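Local coordinates for protein D-galactonate dehydratase family member SEN1436 (Salmonella enterica subsp. enterica serovar Enteritidis, PDB 3TW9) that catalyses the magnesium-dependent dehydration of D-gluconate to 2-dehydro-3-deoxy-D-gluconate, though with low activity in vitro, at residues P56-L61 against K127-G132; A223-V228 against E251-V256; E280-L285 against I296-L301. All coordinates share one frame; numbering follows the deposited sequence.

The three contacts follow one another along the chain and divide between two domains. Interaction 1 belongs to the N-terminal domain; its centre is about 48 Å from that of interaction 2 and about 37 Å from that of interaction 3, across the middle of the chain and away from the annotated sites. Interactions 2 and 3 are neighbours in the barrel domain, with centres about 15 Å apart, and they touch where Pro255 CB packs 3.3 Å from Trp284 CD2. Both adjoin the catalytic centre: the side chain of Arg252 comes within about 6 Å of that of the magnesium ligand Asp248, and 296-301 itself carries the magnesium ligand Glu300.

Interaction 1 of 3, residues P56-L61 against K127-G132; sequences PGLYGL and KGKLAG
Lys129 runs alongside Leu58 and ends at Tyr59, and these three residues bury most of the surface in this contact. Beyond CG the lysine chain is fully extended, so its methylenes run past the leucine while the ammonium group is carried to the far end. Leu58 CD1 sits 3.6 Å from Lys129 CB, the two side chains sliding by one another in opposite directions. Leu58 swings its branched end to the helix because chi1 (177°) sets CG opposite the backbone N; its second methyl, CD2, meets Leu130 CD2 at 3.8 Å, where the two leucines cross at about a right angle. A long chain with an aliphatic shaft and a charged tip suits this partly exposed edge, covering leucine and serving polar backbone alike.

Lys129 NZ donates to Tyr59 O at 2.9 Å, with a C=O...N angle of 146° and the nitrogen tilted from the carbonyl plane. The same nitrogen makes an off-centre cation-pi contact, Lys129 NZ lying 4.1 Å from the centroid of the Tyr59 ring and 32° off its normal. Lys129 NZ also donates to a water oxygen 2.9 Å away. This water lies over the centre of one ring face and accepts from Tyr59 N as well, so that it bridges the ammonium group and the tyrosine backbone. The phenol end of Tyr59 points to another partner, hydrogen bonding to Asp411.

The contact joins strand 59-63 and the residues leading into it, within this chain an outer strand of the three-stranded antiparallel sheet, to the last turn of helix 110-131. Gly132, with positive phi, ends that helix in a Schellman motif. Beside it, Leu130 packs on Met133 of the second subunit, while Gly60 pairs with Ile51 on strand 46-53.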
loop_
_atom_site.group_PDB
_atom_site.type_symbol
_atom_site.label_atom_id
_atom_site.label_comp_id
_atom_site.label_asym_id
_atom_site.label_seq_id
_atom_site.Cartn_x
_atom_site.Cartn_y
_atom_site.Cartn_z
ATOM N N PRO C 56 -18.666 -24.047 -11.169
ATOM C CA PRO C 56 -17.954 -25.310 -11.405
ATOM C C PRO C 56 -16.542 -25.125 -11.951
ATOM O O PRO C 56 -16.329 -24.403 -12.932
ATOM C CB PRO C 56 -18.843 -26.028 -12.440
ATOM C CG PRO C 56 -20.185 -25.487 -12.192
ATOM C CD PRO C 56 -19.963 -24.030 -11.868
ATOM N N GLY C 57 -15.581 -25.764 -11.302
ATOM C CA GLY C 57 -14.190 -25.689 -11.751
ATOM C C GLY C 57 -13.403 -24.548 -11.135
ATOM O O GLY C 57 -12.164 -24.556 -11.181
ATOM N N LEU C 58 -14.109 -23.572 -10.560
ATOM C CA LEU C 58 -13.461 -22.387 -9.969
ATOM C C LEU C 58 -13.217 -22.517 -8.464
ATOM O O LEU C 58 -14.150 -22.615 -7.656
ATOM C CB LEU C 58 -14.237 -21.106 -10.271
ATOM C CG LEU C 58 -13.714 -19.802 -9.641
ATOM C CD1 LEU C 58 -12.324 -19.386 -10.149
ATOM C CD2 LEU C 58 -14.735 -18.725 -9.879
ATOM N N TYR C 59 -11.942 -22.536 -8.110
ATOM C CA TYR C 59 -11.516 -22.647 -6.722
ATOM C C TYR C 59 -10.202 -21.915 -6.583
ATOM O O TYR C 59 -9.562 -21.600 -7.584
ATOM C CB TYR C 59 -11.322 -24.106 -6.300
ATOM C CG TYR C 59 -10.393 -24.903 -7.183
ATOM C CD1 TYR C 59 -8.996 -24.831 -7.046
ATOM C CD2 TYR C 59 -10.922 -25.771 -8.148
ATOM C CE1 TYR C 59 -8.154 -25.590 -7.867
ATOM C CE2 TYR C 59 -10.093 -26.525 -8.965
ATOM C CZ TYR C 59 -8.725 -26.440 -8.820
ATOM O OH TYR C 59 -7.941 -27.197 -9.641
ATOM N N GLY C 60 -9.798 -21.677 -5.339
ATOM C CA GLY C 60 -8.576 -20.928 -5.065
ATOM C C GLY C 60 -7.775 -21.698 -4.029
ATOM O O GLY C 60 -8.349 -22.424 -3.195
ATOM N N LEU C 61 -6.454 -21.546 -4.090
ATOM C CA LEU C 61 -5.549 -22.179 -3.152
ATOM C C LEU C 61 -4.732 -21.130 -2.411
ATOM O O LEU C 61 -4.289 -20.136 -3.014
ATOM C CB LEU C 61 -4.579 -23.144 -3.829
ATOM C CG LEU C 61 -5.239 -24.262 -4.625
ATOM C CD1 LEU C 61 -4.130 -25.012 -5.341
ATOM C CD2 LEU C 61 -6.041 -25.152 -3.680
ATOM N N LYS C 127 -9.738 -14.491 -7.627
ATOM C CA LYS C 127 -9.845 -13.221 -8.359
ATOM C C LYS C 127 -9.028 -13.222 -9.672
ATOM O O LYS C 127 -9.505 -12.735 -10.699
ATOM C CB LYS C 127 -9.434 -12.035 -7.459
ATOM C CG LYS C 127 -9.819 -10.636 -8.028
ATOM C CD LYS C 127 -9.633 -9.527 -6.984
ATOM C CE LYS C 127 -10.744 -9.530 -5.906
ATOM N NZ LYS C 127 -11.994 -8.829 -6.304
ATOM N N GLY C 128 -7.819 -13.762 -9.617
ATOM C CA GLY C 128 -6.964 -13.919 -10.804
ATOM C C GLY C 128 -7.548 -14.842 -11.857
ATOM O O GLY C 128 -7.538 -14.508 -13.048
ATOM N N LYS C 129 -8.064 -15.997 -11.423
ATOM C CA LYS C 129 -8.789 -16.907 -12.316
ATOM C C LYS C 129 -9.977 -16.216 -12.963
ATOM O O LYS C 129 -10.133 -16.284 -14.168
ATOM C CB LYS C 129 -9.192 -18.208 -11.594
ATOM C CG LYS C 129 -7.972 -19.042 -11.181
ATOM C CD LYS C 129 -8.355 -20.267 -10.418
ATOM C CE LYS C 129 -7.149 -21.110 -10.086
ATOM N NZ LYS C 129 -7.575 -22.422 -9.511
ATOM N N LEU C 130 -10.787 -15.516 -12.177
ATOM C CA LEU C 130 -11.920 -14.763 -12.711
ATOM C C LEU C 130 -11.524 -13.689 -13.719
ATOM O O LEU C 130 -12.196 -13.510 -14.741
ATOM C CB LEU C 130 -12.742 -14.120 -11.592
ATOM C CG LEU C 130 -13.728 -14.984 -10.811
ATOM C CD1 LEU C 130 -14.221 -14.165 -9.642
ATOM C CD2 LEU C 130 -14.890 -15.437 -11.685
ATOM N N ALA C 131 -10.421 -12.993 -13.450
ATOM C CA ALA C 131 -9.933 -11.944 -14.343
ATOM C C ALA C 131 -9.161 -12.462 -15.561
ATOM O O ALA C 131 -8.813 -11.683 -16.447
ATOM C CB ALA C 131 -9.063 -10.995 -13.558
ATOM N N GLY C 132 -8.891 -13.764 -15.591
ATOM C CA GLY C 132 -7.952 -14.329 -16.552
ATOM C C GLY C 132 -6.561 -13.697 -16.499
ATOM O O GLY C 132 -5.949 -13.447 -17.541
HETATM O O HOH W 1 -10.097 -23.194 -10.666
#

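Interaction 2 of 3, residues A223-V228 against E251-V256; sequences AYAKSV and ERVTPV
Arg252 spreads its guanidinium over one face of the Tyr224 ring. Arg252 CZ is 4.3 Å from the Tyr224 ring centroid and 24° off the normal, a cation-pi contact displaced toward the rim. The two planes are 45° apart, so this is a tilted approach and not a flat stack, and Arg252 NH2 comes closest, 3.4 Å from Tyr224 CE1. The arginine chain bends at its third torsion (chi3 -65°), which brings the group back over the ring. Its rotation is fixed by backbone carbonyls: NE bonds to Val249 O and NH2 to Asp248 O. Tyrosine suits the other side because it offers both an aromatic face and a hydroxyl, the latter hydrogen bonded to His247 NE2.

Val253 comes next and works at the edge of the same ring. Val253 CG1 lies in the ring plane, 3.6 Å from Tyr224 CD2, and the same methyl approaches Ala225 CB at 4.4 Å. A short branched residue fits between the ring edge and the alanine methyl. Tyr224 is thus covered on a face by one residue and at its rim by the following one.

Thr254 then occupies the N-cap, its hydroxyl bonded to that of Thr257, and Pro255 opens helix 255-265, a first-turn position where the lack of an N-H costs nothing.

Such a loop, leaving a strand carrying a metal ligand and entering the next helix, is characteristic of the barrel domain of the enolase superfamily. Here strand 244-248 ends at the magnesium ligand Asp248, and His250, probably a proton donor or acceptor, as in relatives, lies immediately before this segment.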
loop_
_atom_site.group_PDB
_atom_site.type_symbol
_atom_site.label_atom_id
_atom_site.label_comp_id
_atom_site.label_asym_id
_atom_site.label_seq_id
_atom_site.Cartn_x
_atom_site.Cartn_y
_atom_site.Cartn_z
ATOM N N ALA C 223 31.892 -17.604 20.808
ATOM C CA ALA C 223 32.770 -18.256 19.819
ATOM C C ALA C 223 32.283 -17.954 18.402
ATOM O O ALA C 223 33.075 -17.592 17.530
ATOM C CB ALA C 223 32.825 -19.776 20.044
ATOM N N TYR C 224 30.966 -18.053 18.211
ATOM C CA TYR C 224 30.331 -17.797 16.913
ATOM C C TYR C 224 30.655 -16.388 16.430
ATOM O O TYR C 224 31.116 -16.192 15.290
ATOM C CB TYR C 224 28.809 -18.027 17.013
ATOM C CG TYR C 224 28.007 -17.247 15.983
ATOM C CD1 TYR C 224 28.002 -17.619 14.629
ATOM C CD2 TYR C 224 27.281 -16.103 16.362
ATOM C CE1 TYR C 224 27.290 -16.883 13.684
ATOM C CE2 TYR C 224 26.577 -15.359 15.426
ATOM C CZ TYR C 224 26.588 -15.745 14.086
ATOM O OH TYR C 224 25.870 -15.012 13.156
ATOM N N ALA C 225 30.419 -15.404 17.298
ATOM C CA ALA C 225 30.491 -14.004 16.892
ATOM C C ALA C 225 31.930 -13.586 16.575
ATOM O O ALA C 225 32.164 -12.738 15.703
ATOM C CB ALA C 225 29.929 -13.132 17.969
ATOM N N LYS C 226 32.883 -14.187 17.286
ATOM C CA LYS C 226 34.300 -13.906 17.064
ATOM C C LYS C 226 34.820 -14.596 15.809
ATOM O O LYS C 226 35.858 -14.194 15.269
ATOM C CB LYS C 226 35.135 -14.295 18.290
ATOM C CG LYS C 226 34.881 -13.453 19.538
ATOM C CD LYS C 226 35.797 -13.879 20.678
ATOM C CE LYS C 226 35.495 -13.125 21.961
ATOM N NZ LYS C 226 34.308 -13.695 22.626
ATOM N N SER C 227 34.084 -15.604 15.333
ATOM C CA SER C 227 34.502 -16.393 14.169
ATOM C C SER C 227 33.929 -15.962 12.827
ATOM O O SER C 227 34.516 -16.252 11.783
ATOM C CB SER C 227 34.208 -17.872 14.408
ATOM O OG SER C 227 34.849 -18.275 15.606
ATOM N N VAL C 228 32.780 -15.292 12.846
ATOM C CA VAL C 228 32.157 -14.839 11.601
ATOM C C VAL C 228 33.049 -13.912 10.745
ATOM O O VAL C 228 33.121 -14.124 9.543
ATOM C CB VAL C 228 30.702 -14.271 11.823
ATOM C CG1 VAL C 228 30.068 -13.728 10.509
ATOM C CG2 VAL C 228 29.840 -15.340 12.368
ATOM N N GLU C 251 19.014 -14.380 15.500
ATOM C CA GLU C 251 18.748 -14.053 16.903
ATOM C C GLU C 251 19.641 -14.767 17.937
ATOM O O GLU C 251 19.261 -14.888 19.113
ATOM C CB GLU C 251 17.220 -14.186 17.227
ATOM C CG GLU C 251 16.589 -15.623 17.201
ATOM C CD GLU C 251 15.163 -15.705 17.729
ATOM O OE1 GLU C 251 14.582 -16.820 17.833
ATOM O OE2 GLU C 251 14.585 -14.655 18.027
ATOM N N ARG C 252 20.836 -15.195 17.521
ATOM C CA ARG C 252 21.653 -16.093 18.364
ATOM C C ARG C 252 22.589 -15.410 19.376
ATOM O O ARG C 252 23.169 -16.086 20.232
ATOM C CB ARG C 252 22.430 -17.092 17.485
ATOM C CG ARG C 252 21.520 -18.157 16.853
ATOM C CD ARG C 252 22.286 -19.033 15.862
ATOM N NE ARG C 252 22.780 -18.309 14.683
ATOM C CZ ARG C 252 23.813 -18.700 13.932
ATOM N NH1 ARG C 252 24.486 -19.806 14.248
ATOM N NH2 ARG C 252 24.195 -17.979 12.875
ATOM N N VAL C 253 22.721 -14.080 19.308
ATOM C CA VAL C 253 23.681 -13.372 20.173
ATOM C C VAL C 253 23.009 -12.204 20.890
ATOM O O VAL C 253 21.897 -11.835 20.520
ATOM C CB VAL C 253 24.925 -12.837 19.408
ATOM C CG1 VAL C 253 25.737 -13.989 18.769
ATOM C CG2 VAL C 253 24.545 -11.792 18.346
ATOM N N THR C 254 23.672 -11.650 21.911
ATOM C CA THR C 254 23.099 -10.486 22.621
ATOM C C THR C 254 23.137 -9.306 21.676
ATOM O O THR C 254 23.941 -9.271 20.716
ATOM C CB THR C 254 23.876 -10.074 23.903
ATOM O OG1 THR C 254 25.211 -9.665 23.542
ATOM C CG2 THR C 254 23.847 -11.171 24.951
ATOM N N PRO C 255 22.267 -8.328 21.929
ATOM C CA PRO C 255 22.216 -7.228 20.975
ATOM C C PRO C 255 23.530 -6.501 20.732
ATOM O O PRO C 255 23.869 -6.267 19.576
ATOM C CB PRO C 255 21.168 -6.311 21.574
ATOM C CG PRO C 255 20.223 -7.254 22.263
ATOM C CD PRO C 255 21.143 -8.289 22.891
ATOM N N VAL C 256 24.287 -6.160 21.787
ATOM C CA VAL C 256 25.521 -5.412 21.551
ATOM C C VAL C 256 26.559 -6.280 20.800
ATOM O O VAL C 256 27.344 -5.766 20.008
ATOM C CB VAL C 256 26.096 -4.786 22.852
ATOM C CG1 VAL C 256 26.692 -5.844 23.768
ATOM C CG2 VAL C 256 27.141 -3.700 22.517
#

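Interaction 3 of 3, residues E280-L285 against I296-L301; sequences ENIDWL and ISMGEL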
loop_
_atom_site.group_PDB
_atom_site.type_symbol
_atom_site.label_atom_id
_atom_site.label_comp_id
_atom_site.label_asym_id
_atom_site.label_seq_id
_atom_site.Cartn_x
_atom_site.Cartn_y
_atom_site.Cartn_z
ATOM N N GLU C 280 11.600 -9.597 20.139
ATOM C CA GLU C 280 11.438 -9.019 21.482
ATOM C C GLU C 280 12.476 -7.933 21.818
ATOM O O GLU C 280 12.310 -7.162 22.797
ATOM C CB GLU C 280 11.505 -10.120 22.530
ATOM C CG GLU C 280 10.335 -11.074 22.442
ATOM C CD GLU C 280 10.570 -12.265 21.526
ATOM O OE1 GLU C 280 11.568 -12.307 20.759
ATOM O OE2 GLU C 280 9.730 -13.177 21.553
ATOM N N ASN C 281 13.510 -7.852 20.995
ATOM C CA ASN C 281 14.597 -6.902 21.187
ATOM C C ASN C 281 14.717 -5.868 20.075
ATOM O O ASN C 281 15.784 -5.284 19.904
ATOM C CB ASN C 281 15.951 -7.628 21.352
ATOM C CG ASN C 281 16.088 -8.291 22.725
ATOM O OD1 ASN C 281 15.550 -7.773 23.721
ATOM N ND2 ASN C 281 16.809 -9.421 22.798
ATOM N N ILE C 282 13.631 -5.616 19.339
ATOM C CA ILE C 282 13.701 -4.638 18.229
ATOM C C ILE C 282 14.047 -3.251 18.726
ATOM O O ILE C 282 14.499 -2.453 17.930
ATOM C CB ILE C 282 12.425 -4.539 17.346
ATOM C CG1 ILE C 282 11.218 -4.142 18.198
ATOM C CG2 ILE C 282 12.217 -5.824 16.549
ATOM C CD1 ILE C 282 10.015 -3.791 17.399
ATOM N N ASP C 283 13.913 -3.020 20.048
ATOM C CA ASP C 283 14.262 -1.739 20.653
ATOM C C ASP C 283 15.782 -1.487 20.732
ATOM O O ASP C 283 16.205 -0.441 21.222
ATOM C CB ASP C 283 13.524 -1.503 21.987
ATOM C CG ASP C 283 13.788 -2.589 23.040
ATOM O OD1 ASP C 283 14.571 -3.555 22.809
ATOM O OD2 ASP C 283 13.192 -2.458 24.129
ATOM N N TRP C 284 16.586 -2.426 20.206
ATOM C CA TRP C 284 18.028 -2.283 20.163
ATOM C C TRP C 284 18.518 -1.784 18.812
ATOM O O TRP C 284 19.660 -1.368 18.711
ATOM C CB TRP C 284 18.722 -3.619 20.515
ATOM C CG TRP C 284 18.782 -3.899 21.977
ATOM C CD1 TRP C 284 17.841 -4.564 22.729
ATOM C CD2 TRP C 284 19.842 -3.531 22.879
ATOM N NE1 TRP C 284 18.266 -4.618 24.054
ATOM C CE2 TRP C 284 19.491 -4.004 24.157
ATOM C CE3 TRP C 284 21.075 -2.850 22.712
ATOM C CZ2 TRP C 284 20.336 -3.849 25.281
ATOM C CZ3 TRP C 284 21.904 -2.668 23.815
ATOM C CH2 TRP C 284 21.525 -3.163 25.101
ATOM N N LEU C 285 17.652 -1.829 17.794
ATOM C CA LEU C 285 18.055 -1.468 16.444
ATOM C C LEU C 285 18.381 0.015 16.283
ATOM O O LEU C 285 19.203 0.348 15.437
ATOM C CB LEU C 285 17.048 -1.958 15.385
ATOM C CG LEU C 285 17.085 -3.504 15.231
ATOM C CD1 LEU C 285 15.865 -4.017 14.433
ATOM C CD2 LEU C 285 18.400 -3.834 14.538
ATOM N N ILE C 296 20.787 -4.346 6.806
ATOM C CA ILE C 296 20.157 -5.180 7.827
ATOM C C ILE C 296 18.832 -5.671 7.322
ATOM O O ILE C 296 18.065 -4.884 6.777
ATOM C CB ILE C 296 19.867 -4.363 9.117
ATOM C CG1 ILE C 296 21.153 -3.897 9.802
ATOM C CG2 ILE C 296 18.976 -5.160 10.110
ATOM C CD1 ILE C 296 22.161 -5.033 10.193
ATOM N N SER C 297 18.555 -6.954 7.510
ATOM C CA SER C 297 17.204 -7.466 7.330
ATOM C C SER C 297 16.654 -8.067 8.646
ATOM O O SER C 297 17.400 -8.583 9.506
ATOM C CB SER C 297 17.127 -8.490 6.190
ATOM O OG SER C 297 17.720 -9.699 6.596
ATOM N N MET C 298 15.329 -8.005 8.765
ATOM C CA MET C 298 14.652 -8.425 9.975
ATOM C C MET C 298 13.317 -8.957 9.550
ATOM O O MET C 298 12.685 -8.428 8.635
ATOM C CB MET C 298 14.381 -7.209 10.901
ATOM C CG MET C 298 15.498 -6.820 11.834
ATOM S SD MET C 298 15.963 -8.068 13.059
ATOM C CE MET C 298 14.411 -8.197 14.008
ATOM N N GLY C 299 12.840 -9.973 10.258
ATOM C CA GLY C 299 11.407 -10.114 10.299
ATOM C C GLY C 299 10.724 -11.415 9.961
ATOM O O GLY C 299 9.490 -11.468 9.968
ATOM N N GLU C 300 11.466 -12.483 9.687
ATOM C CA GLU C 300 10.763 -13.739 9.399
ATOM C C GLU C 300 9.880 -14.204 10.591
ATOM O O GLU C 300 8.890 -14.886 10.380
ATOM C CB GLU C 300 11.732 -14.833 8.973
ATOM C CG GLU C 300 12.670 -15.256 10.050
ATOM C CD GLU C 300 13.704 -16.273 9.589
ATOM O OE1 GLU C 300 14.285 -16.133 8.484
ATOM O OE2 GLU C 300 13.948 -17.209 10.367
ATOM N N LEU C 301 10.227 -13.778 11.800
ATOM C CA LEU C 301 9.439 -14.075 12.994
ATOM C C LEU C 301 8.251 -13.146 13.244
ATOM O O LEU C 301 7.439 -13.406 14.138
ATOM C CB LEU C 301 10.336 -14.063 14.214
ATOM C CG LEU C 301 11.084 -15.375 14.448
ATOM C CD1 LEU C 301 12.213 -15.179 15.444
ATOM C CD2 LEU C 301 10.099 -16.497 14.888
#
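Leu285 and Met298 reach toward each other tip to tip, Leu285 CD1 meeting Met298 CG at 3.8 Å. Both side chains set out toward the opposite segment, with the leucine on the first turn of helix 285-291 and the methionine on strand 296-298. The methionine does not continue straight: bends at chi2 (-63°) and chi3 (-63°) fold its thioether back, so that the terminal methyl turns to a second partner. There Met298 CE lies 4.1 Å from Ile282 CG2, and these two side chains run obliquely across one another. In Ile282 it is the short CG2 branch that touches, while the longer CG1 arm leads away.

Flexible, unbranched methionine suits a place where two differently placed aliphatic groups must be met by one residue. Ile282 in the 3-10 segment and Leu285 at the start of the helix, three residues apart, both pack on Leu311 of helix 305-313; Leu285 N bonds to Ile282 O.

Strands 272-274 and 296-298 are parallel neighbours in the barrel, and the 280-285 segment leads into the helix between them, a beta-alpha-beta crossover. After Met298 the chain changes character: Gly299 takes backbone angles at which a CB would collide with the carbonyl O of Met298, and Glu300 binds the magnesium ion.

No hydrogen bond or charge pair spans the two segments. Their association consists of dispersion and the burial of hydrocarbon and thioether, which impose shape but little directionality, whereas polar groups lie further along 296-301: Ser297, whose side chain touches Glu274 and Arg321, and the metal ligand Glu300 in the loop that follows the strand.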